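Local coordinates for protein amine oxidase (Emericella nidulans, PDB 3PGB) that probably oxidises primary amines with a copper ion and a topaquinone cofactor made from one of its own tyrosines, at residues N548-L553 against S682-D687; A540-L545 against L688-N693. All blocks are in the same frame, centred on the assembly; numbering follows the deposited sequence.

Contact 1 (N548-L553 against S682-D687); sequences NNTIEL and SLNQTD. With CA (calcium ion), chain F; NAG (2-acetamido-2-deoxy-beta-D-glucopyranose), chain C.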
ATOM      1  N   ASN A 548      16.586  24.063  10.584  1.00 16.76           N
ATOM      2  CA  ASN A 548      15.421  24.862  11.012  1.00 16.96           C
ATOM      3  C   ASN A 548      14.164  24.568  10.169  1.00 16.70           C
ATOM      4  O   ASN A 548      13.994  25.135   9.085  1.00 16.94           O
ATOM      5  CB  ASN A 548      15.749  26.371  10.988  1.00 17.11           C
ATOM      6  CG  ASN A 548      16.825  26.772  12.016  1.00 17.67           C
ATOM      7  OD1 ASN A 548      17.057  26.075  13.006  1.00 18.40           O
ATOM      8  ND2 ASN A 548      17.465  27.918  11.787  1.00 18.54           N
ATOM      9  N   ASN A 549      13.300  23.679  10.676  1.00 16.12           N
ATOM     10  CA  ASN A 549      12.073  23.255   9.979  1.00 15.54           C
ATOM     11  C   ASN A 549      10.778  23.497  10.775  1.00 15.32           C
ATOM     12  O   ASN A 549      10.819  23.818  11.968  1.00 15.10           O
ATOM     13  CB  ASN A 549      12.154  21.765   9.641  1.00 15.29           C
ATOM     14  CG  ASN A 549      13.294  21.429   8.703  1.00 15.18           C
ATOM     15  OD1 ASN A 549      13.695  20.267   8.597  1.00 14.00           O
ATOM     16  ND2 ASN A 549      13.825  22.437   8.014  1.00 14.54           N
ATOM     17  N   THR A 550       9.635  23.332  10.098  1.00 14.88           N
ATOM     18  CA  THR A 550       8.313  23.394  10.732  1.00 14.75           C
ATOM     19  C   THR A 550       7.389  22.320  10.161  1.00 14.41           C
ATOM     20  O   THR A 550       7.464  22.004   8.977  1.00 14.53           O
ATOM     21  CB  THR A 550       7.632  24.765  10.511  1.00 14.87           C
ATOM     22  OG1 THR A 550       8.530  25.822  10.873  1.00 15.47           O
ATOM     23  CG2 THR A 550       6.350  24.873  11.339  1.00 14.25           C
ATOM     24  N   ILE A 551       6.518  21.763  10.998  1.00 14.04           N
ATOM     25  CA  ILE A 551       5.497  20.835  10.528  1.00 13.94           C
ATOM     26  C   ILE A 551       4.262  21.620  10.114  1.00 14.17           C
ATOM     27  O   ILE A 551       3.751  22.415  10.892  1.00 14.20           O
ATOM     28  CB  ILE A 551       5.082  19.823  11.606  1.00 13.74           C
ATOM     29  CG1 ILE A 551       6.263  18.922  11.991  1.00 13.54           C
ATOM     30  CG2 ILE A 551       3.902  18.997  11.123  1.00 13.26           C
ATOM     31  CD1 ILE A 551       6.938  18.228  10.832  1.00 12.91           C
ATOM     32  N   GLU A 552       3.797  21.410   8.886  1.00 14.42           N
ATOM     33  CA  GLU A 552       2.570  22.040   8.417  1.00 14.49           C
ATOM     34  C   GLU A 552       1.546  20.954   8.162  1.00 14.62           C
ATOM     35  O   GLU A 552       1.862  19.929   7.555  1.00 14.36           O
ATOM     36  CB  GLU A 552       2.794  22.844   7.139  1.00 14.40           C
ATOM     37  CG  GLU A 552       1.567  23.669   6.737  1.00 14.91           C
ATOM     38  CD  GLU A 552       1.777  24.511   5.490  1.00 16.01           C
ATOM     39  OE1 GLU A 552       1.025  25.492   5.290  1.00 17.09           O
ATOM     40  OE2 GLU A 552       2.692  24.197   4.703  1.00 17.25           O
ATOM     41  N   LEU A 553       0.328  21.185   8.645  1.00 14.75           N
ATOM     42  CA  LEU A 553      -0.797  20.304   8.375  1.00 14.97           C
ATOM     43  C   LEU A 553      -1.636  20.968   7.302  1.00 15.33           C
ATOM     44  O   LEU A 553      -2.100  22.099   7.476  1.00 15.54           O
ATOM     45  CB  LEU A 553      -1.632  20.067   9.636  1.00 14.70           C
ATOM     46  CG  LEU A 553      -0.866  19.544  10.856  1.00 14.18           C
ATOM     47  CD1 LEU A 553      -1.785  19.459  12.074  1.00 13.56           C
ATOM     48  CD2 LEU A 553      -0.231  18.197  10.557  1.00 12.83           C
ATOM     49  N   SER A 682       9.344  24.812  21.451  1.00 18.52           N
ATOM     50  CA  SER A 682       8.843  25.335  20.188  1.00 18.69           C
ATOM     51  C   SER A 682       9.313  24.477  19.021  1.00 18.82           C
ATOM     52  O   SER A 682      10.471  24.050  18.967  1.00 18.89           O
ATOM     53  CB  SER A 682       9.300  26.780  19.982  1.00 18.77           C
ATOM     54  OG  SER A 682       8.864  27.287  18.731  1.00 19.50           O
ATOM     55  N   LEU A 683       8.399  24.225  18.092  1.00 19.01           N
ATOM     56  CA  LEU A 683       8.708  23.502  16.865  1.00 19.03           C
ATOM     57  C   LEU A 683       8.506  24.422  15.659  1.00 19.10           C
ATOM     58  O   LEU A 683       8.348  23.951  14.533  1.00 19.18           O
ATOM     59  CB  LEU A 683       7.835  22.243  16.752  1.00 19.03           C
ATOM     60  CG  LEU A 683       7.933  21.230  17.902  1.00 18.68           C
ATOM     61  CD1 LEU A 683       6.877  20.152  17.749  1.00 17.80           C
ATOM     62  CD2 LEU A 683       9.327  20.609  17.991  1.00 18.09           C
ATOM     63  N   ASN A 684       8.521  25.735  15.899  1.00 19.25           N
ATOM     64  CA  ASN A 684       8.463  26.716  14.815  1.00 19.45           C
ATOM     65  C   ASN A 684       9.865  27.077  14.326  1.00 19.17           C
ATOM     66  O   ASN A 684      10.585  27.814  14.985  1.00 19.05           O
ATOM     67  CB  ASN A 684       7.734  27.981  15.258  1.00 19.71           C
ATOM     68  CG  ASN A 684       7.486  28.937  14.108  1.00 20.78           C
ATOM     69  OD1 ASN A 684       6.906  28.559  13.090  1.00 21.19           O
ATOM     70  ND2 ASN A 684       7.921  30.180  14.263  1.00 23.49           N
ATOM     71  N   GLN A 685      10.232  26.551  13.160  1.00 19.14           N
ATOM     72  CA  GLN A 685      11.549  26.765  12.562  1.00 18.99           C
ATOM     73  C   GLN A 685      12.697  26.487  13.530  1.00 18.81           C
ATOM     74  O   GLN A 685      13.593  27.313  13.718  1.00 18.96           O
ATOM     75  CB  GLN A 685      11.644  28.164  11.950  1.00 19.03           C
ATOM     76  CG  GLN A 685      10.837  28.295  10.677  1.00 19.65           C
ATOM     77  CD  GLN A 685      11.321  27.371   9.586  1.00 20.15           C
ATOM     78  OE1 GLN A 685      10.648  26.405   9.232  1.00 20.45           O
ATOM     79  NE2 GLN A 685      12.500  27.659   9.044  1.00 20.80           N
ATOM     80  N   THR A 686      12.640  25.312  14.146  1.00 18.62           N
ATOM     81  CA  THR A 686      13.752  24.773  14.915  1.00 18.41           C
ATOM     82  C   THR A 686      14.049  23.391  14.364  1.00 18.16           C
ATOM     83  O   THR A 686      13.368  22.936  13.440  1.00 18.02           O
ATOM     84  CB  THR A 686      13.418  24.661  16.418  1.00 18.49           C
ATOM     85  OG1 THR A 686      12.512  23.575  16.637  1.00 18.13           O
ATOM     86  CG2 THR A 686      12.799  25.961  16.933  1.00 19.08           C
ATOM     87  N   ASP A 687      15.061  22.731  14.930  1.00 17.73           N
ATOM     88  CA  ASP A 687      15.427  21.376  14.523  1.00 17.22           C
ATOM     89  C   ASP A 687      14.444  20.390  15.139  1.00 16.77           C
ATOM     90  O   ASP A 687      14.413  20.205  16.350  1.00 17.04           O
ATOM     91  CB  ASP A 687      16.869  21.056  14.946  1.00 17.23           C
ATOM     92  CG  ASP A 687      17.389  19.738  14.365  1.00 17.23           C
ATOM     93  OD1 ASP A 687      16.572  18.903  13.906  1.00 16.52           O
ATOM     94  OD2 ASP A 687      18.626  19.539  14.362  1.00 16.17           O
TER
HETATM   95 CA    CA F 903      15.640  17.789  12.066  1.00 15.97          CA
HETATM   96  C1  NAG C   1       7.725  31.149  13.216  1.00 27.91           C
HETATM   97  C2  NAG C   1       7.705  32.535  13.832  1.00 29.61           C
HETATM   98  C3  NAG C   1       7.410  33.531  12.717  1.00 29.96           C
HETATM   99  C4  NAG C   1       8.470  33.445  11.623  1.00 30.37           C
HETATM  100  C5  NAG C   1       8.767  31.999  11.217  1.00 29.51           C
HETATM  101  C6  NAG C   1      10.156  31.922  10.607  1.00 29.69           C
HETATM  102  C7  NAG C   1       6.883  33.129  16.080  1.00 31.45           C
HETATM  103  C8  NAG C   1       5.704  33.118  17.014  1.00 31.05           C
HETATM  104  N2  NAG C   1       6.682  32.604  14.866  1.00 30.67           N
HETATM  105  O3  NAG C   1       7.378  34.833  13.252  1.00 29.09           O
HETATM  106  O4  NAG C   1       8.015  34.143  10.475  1.00 32.11           O
HETATM  107  O5  NAG C   1       8.766  31.060  12.271  1.00 28.68           O
HETATM  108  O6  NAG C   1      10.007  31.987   9.216  1.00 30.91           O
HETATM  109  O7  NAG C   1       7.954  33.610  16.453  1.00 32.27           O
HETATM  110  O   HOH W   1      14.241  19.729  11.263  1.00  6.14           O
HETATM  111  O   HOH W   2       6.215  22.612  13.639  1.00 15.23           O

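Contact 2 (A540-L545 against L688-N693); sequences ADFDIL and LVVWLN. With CA (calcium ion), chain F.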
ATOM      1  N   ALA A 540      12.773   9.739  12.188  1.00 14.91           N
ATOM      2  CA  ALA A 540      12.986  10.434  10.924  1.00 14.95           C
ATOM      3  C   ALA A 540      13.435  11.872  11.201  1.00 15.08           C
ATOM      4  O   ALA A 540      12.614  12.767  11.378  1.00 15.09           O
ATOM      5  CB  ALA A 540      11.709  10.416  10.091  1.00 14.89           C
ATOM      6  N   ASP A 541      14.747  12.084  11.248  1.00 15.21           N
ATOM      7  CA  ASP A 541      15.302  13.406  11.523  1.00 15.13           C
ATOM      8  C   ASP A 541      15.440  14.203  10.232  1.00 15.09           C
ATOM      9  O   ASP A 541      16.549  14.392   9.726  1.00 15.13           O
ATOM     10  CB  ASP A 541      16.660  13.280  12.230  1.00 15.16           C
ATOM     11  CG  ASP A 541      17.203  14.618  12.712  1.00 15.25           C
ATOM     12  OD1 ASP A 541      16.510  15.648  12.583  1.00 15.17           O
ATOM     13  OD2 ASP A 541      18.341  14.640  13.219  1.00 16.21           O
ATOM     14  N   PHE A 542      14.314  14.679   9.707  1.00 14.93           N
ATOM     15  CA  PHE A 542      14.335  15.528   8.517  1.00 14.93           C
ATOM     16  C   PHE A 542      15.045  16.836   8.825  1.00 14.98           C
ATOM     17  O   PHE A 542      14.718  17.489   9.813  1.00 15.33           O
ATOM     18  CB  PHE A 542      12.916  15.865   8.045  1.00 15.06           C
ATOM     19  CG  PHE A 542      12.133  14.682   7.577  1.00 14.35           C
ATOM     20  CD1 PHE A 542      12.181  14.286   6.254  1.00 14.18           C
ATOM     21  CD2 PHE A 542      11.347  13.972   8.458  1.00 14.08           C
ATOM     22  CE1 PHE A 542      11.465  13.196   5.824  1.00 14.18           C
ATOM     23  CE2 PHE A 542      10.630  12.890   8.037  1.00 14.50           C
ATOM     24  CZ  PHE A 542      10.691  12.496   6.716  1.00 14.44           C
ATOM     25  N   ASP A 543      16.009  17.217   7.993  1.00 14.96           N
ATOM     26  CA  ASP A 543      16.608  18.549   8.048  1.00 14.98           C
ATOM     27  C   ASP A 543      16.413  19.202   6.688  1.00 15.19           C
ATOM     28  O   ASP A 543      17.361  19.333   5.903  1.00 15.68           O
ATOM     29  CB  ASP A 543      18.098  18.473   8.396  1.00 14.96           C
ATOM     30  CG  ASP A 543      18.353  18.067   9.843  1.00 15.43           C
ATOM     31  OD1 ASP A 543      17.412  18.061  10.672  1.00 16.01           O
ATOM     32  OD2 ASP A 543      19.518  17.759  10.157  1.00 15.67           O
ATOM     33  N   ILE A 544      15.182  19.621   6.410  1.00 15.10           N
ATOM     34  CA  ILE A 544      14.831  20.090   5.071  1.00 15.07           C
ATOM     35  C   ILE A 544      15.519  21.423   4.775  1.00 15.10           C
ATOM     36  O   ILE A 544      15.213  22.446   5.394  1.00 14.86           O
ATOM     37  CB  ILE A 544      13.296  20.230   4.877  1.00 15.06           C
ATOM     38  CG1 ILE A 544      12.573  18.915   5.209  1.00 14.82           C
ATOM     39  CG2 ILE A 544      12.976  20.656   3.450  1.00 14.56           C
ATOM     40  CD1 ILE A 544      13.082  17.707   4.453  1.00 14.89           C
ATOM     41  N   LEU A 545      16.453  21.393   3.827  1.00 15.15           N
ATOM     42  CA  LEU A 545      17.221  22.575   3.440  1.00 15.12           C
ATOM     43  C   LEU A 545      17.833  23.253   4.676  1.00 15.42           C
ATOM     44  O   LEU A 545      17.837  24.479   4.789  1.00 15.63           O
ATOM     45  CB  LEU A 545      16.338  23.550   2.644  1.00 14.94           C
ATOM     46  CG  LEU A 545      15.752  23.011   1.329  1.00 14.41           C
ATOM     47  CD1 LEU A 545      14.629  23.901   0.778  1.00 12.92           C
ATOM     48  CD2 LEU A 545      16.852  22.820   0.282  1.00 13.75           C
ATOM     49  N   LEU A 688      13.645  19.749  14.297  1.00 16.31           N
ATOM     50  CA  LEU A 688      12.642  18.799  14.780  1.00 15.78           C
ATOM     51  C   LEU A 688      12.981  17.374  14.358  1.00 15.28           C
ATOM     52  O   LEU A 688      13.753  17.154  13.419  1.00 15.18           O
ATOM     53  CB  LEU A 688      11.233  19.200  14.311  1.00 15.81           C
ATOM     54  CG  LEU A 688      11.020  19.580  12.845  1.00 16.41           C
ATOM     55  CD1 LEU A 688      11.102  18.349  11.949  1.00 16.23           C
ATOM     56  CD2 LEU A 688       9.680  20.305  12.659  1.00 16.84           C
ATOM     57  N   VAL A 689      12.417  16.416  15.086  1.00 14.77           N
ATOM     58  CA  VAL A 689      12.510  15.006  14.745  1.00 14.18           C
ATOM     59  C   VAL A 689      11.092  14.473  14.638  1.00 14.00           C
ATOM     60  O   VAL A 689      10.279  14.675  15.542  1.00 13.97           O
ATOM     61  CB  VAL A 689      13.256  14.214  15.829  1.00 14.09           C
ATOM     62  CG1 VAL A 689      13.341  12.740  15.453  1.00 14.31           C
ATOM     63  CG2 VAL A 689      14.627  14.784  16.043  1.00 13.95           C
ATOM     64  N   VAL A 690      10.786  13.811  13.528  1.00 13.77           N
ATOM     65  CA  VAL A 690       9.498  13.165  13.358  1.00 13.37           C
ATOM     66  C   VAL A 690       9.652  11.692  13.723  1.00 13.24           C
ATOM     67  O   VAL A 690      10.460  10.986  13.135  1.00 12.91           O
ATOM     68  CB  VAL A 690       8.987  13.314  11.926  1.00 13.46           C
ATOM     69  CG1 VAL A 690       7.603  12.684  11.782  1.00 13.36           C
ATOM     70  CG2 VAL A 690       8.955  14.783  11.540  1.00 13.20           C
ATOM     71  N   TRP A 691       8.888  11.259  14.723  1.00 13.38           N
ATOM     72  CA  TRP A 691       8.870   9.872  15.171  1.00 13.32           C
ATOM     73  C   TRP A 691       7.622   9.191  14.599  1.00 13.22           C
ATOM     74  O   TRP A 691       6.504   9.588  14.910  1.00 12.89           O
ATOM     75  CB  TRP A 691       8.849   9.808  16.705  1.00 13.35           C
ATOM     76  CG  TRP A 691       9.924  10.610  17.371  1.00 13.57           C
ATOM     77  CD1 TRP A 691       9.866  11.926  17.723  1.00 14.50           C
ATOM     78  CD2 TRP A 691      11.217  10.149  17.775  1.00 13.57           C
ATOM     79  NE1 TRP A 691      11.043  12.315  18.315  1.00 13.98           N
ATOM     80  CE2 TRP A 691      11.889  11.242  18.359  1.00 13.55           C
ATOM     81  CE3 TRP A 691      11.873   8.919  17.699  1.00 13.43           C
ATOM     82  CZ2 TRP A 691      13.186  11.140  18.864  1.00 13.67           C
ATOM     83  CZ3 TRP A 691      13.161   8.820  18.203  1.00 13.67           C
ATOM     84  CH2 TRP A 691      13.802   9.924  18.780  1.00 13.20           C
ATOM     85  N   LEU A 692       7.820   8.170  13.768  1.00 13.39           N
ATOM     86  CA  LEU A 692       6.719   7.526  13.040  1.00 13.54           C
ATOM     87  C   LEU A 692       6.518   6.091  13.480  1.00 13.68           C
ATOM     88  O   LEU A 692       7.491   5.347  13.630  1.00 13.82           O
ATOM     89  CB  LEU A 692       7.010   7.512  11.540  1.00 13.44           C
ATOM     90  CG  LEU A 692       7.186   8.861  10.864  1.00 13.28           C
ATOM     91  CD1 LEU A 692       7.686   8.642   9.452  1.00 13.06           C
ATOM     92  CD2 LEU A 692       5.877   9.653  10.887  1.00 13.02           C
ATOM     93  N   ASN A 693       5.258   5.700  13.668  1.00 13.78           N
ATOM     94  CA  ASN A 693       4.918   4.303  13.908  1.00 14.00           C
ATOM     95  C   ASN A 693       4.408   3.616  12.647  1.00 14.38           C
ATOM     96  O   ASN A 693       3.475   4.095  11.998  1.00 14.50           O
ATOM     97  CB  ASN A 693       3.871   4.171  15.017  1.00 13.93           C
ATOM     98  CG  ASN A 693       4.466   4.294  16.409  1.00 13.67           C
ATOM     99  OD1 ASN A 693       5.598   3.875  16.655  1.00 13.98           O
ATOM    100  ND2 ASN A 693       3.697   4.859  17.331  1.00 12.26           N
TER
HETATM  101 CA    CA F 903      15.640  17.789  12.066  1.00 15.97          CA
HETATM  102  O   HOH W   1      14.241  19.729  11.263  1.00  6.14           O

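Contact 1 (N548-L553 against S682-D687)
Thr550 and Gln685 make the tight part of this contact. The hydroxyl OG1 of Thr550 donates to Gln685 OE1 at 2.7 Å, in the plane of the amide and on a lone pair. It also accepts from the backbone N of Gln685 at 2.9 Å. The two side chains cross at about a right angle. A bend at chi2 (-62°) turns CD of Gln685 back toward the threonine hydroxyl. Gln604 NE2 is a further partner of the hydroxyl, and the backbone N of Gln604 donates to Gln685 OE1.

Next to this pair, Asn549 N donates to Thr686 O at 2.9 Å, from above the carbonyl plane. The return bond from Thr686 N to Asn549 O is weak. Asn549 and Thr686 form an antiparallel hydrogen-bonded pair. Further along, water 2 joins Ile551 N to Leu683 O.

The other side is looser. Asn548 is exposed, and its CB lies 3.6 Å from Gln685 O. Asn684 carries an N-linked sugar, with ND2 bonded to C1 of the N-acetylglucosamine. Asn684 OD1 accepts a hydrogen bond from Gln604 NE2. Atom C6 of this sugar lies 3.7 Å from Gln685 CG, so the glycan borders the glutamine.

Strand 548-562 runs between strands 597-603 and 570-580. Leu683 packs against Val648 of strand 646-650, and Thr686 against Arg650 of the same strand.

Contact 2 (A540-L545 against L688-N693)
Ala540 and Val690 form an antiparallel hydrogen-bonded pair in the beta-sheet framework of the copper amine oxidase enzyme domain. Ala540 N donates to Val690 O at 2.8 Å, nearly along the C=O axis. Val690 N donates back to Ala540 O at 3.0 Å, from above the carbonyl plane.

Both side chains project from the same face of the sheet. Ala540 CB lies 4.4 Å from Leu692 CD1, which extends this apolar patch. Phe542 and Val690 cross obliquely. In Phe542, chi1 of -65° sets CG beside the backbone N, and the ring meets the valine with CD2, 4.0 Å from Val690 CG2. Ile618 of strand 613-619 touches both residues.

Val689 lies between Asp541 and Trp691: CG2 is 4.0 Å from Asp541 OD1, and CG1 lies over one face of the Trp691 ring, offset toward the rim.

Asp541 is the centre of an inverse gamma turn close to the end of the strand, at a calcium site. Lys114 forms salt bridges with the outer oxygens, OD2, of Asp541 and Asp543, and probably offsets part of their negative charge. Asp687 and water 1 complete the calcium shell. The protein ligands from the two segments are Asp541 OD1, Phe542 O and Asp543 OD1 from 540-545, and Leu688 O from the facing strand, 2.4 Å from the calcium.

In the fold
The centres of contacts 1 and 2 lie 10 Å apart, on the same side of the chain's centre. Strand 686-698 serves both, pairing with strand 548-562 in contact 1 and, further on, with strand 532-542 in contact 2. Along the chain the order is 540-545, 548-553, 682-687, 688-693, so contact 1 is nested inside the loop closed by contact 2. The calcium ion and water 1 belong to both. Asn549 OD1 also reaches Ile544 N at 2.7 Å, probably as a hydrogen bond. The calcium joins the end of strand 532-542 and the residues after it to strand 686-698, and reaches strand 548-562 through water 1, within the same enzyme domain as the copper ligands His532, His534 and His698.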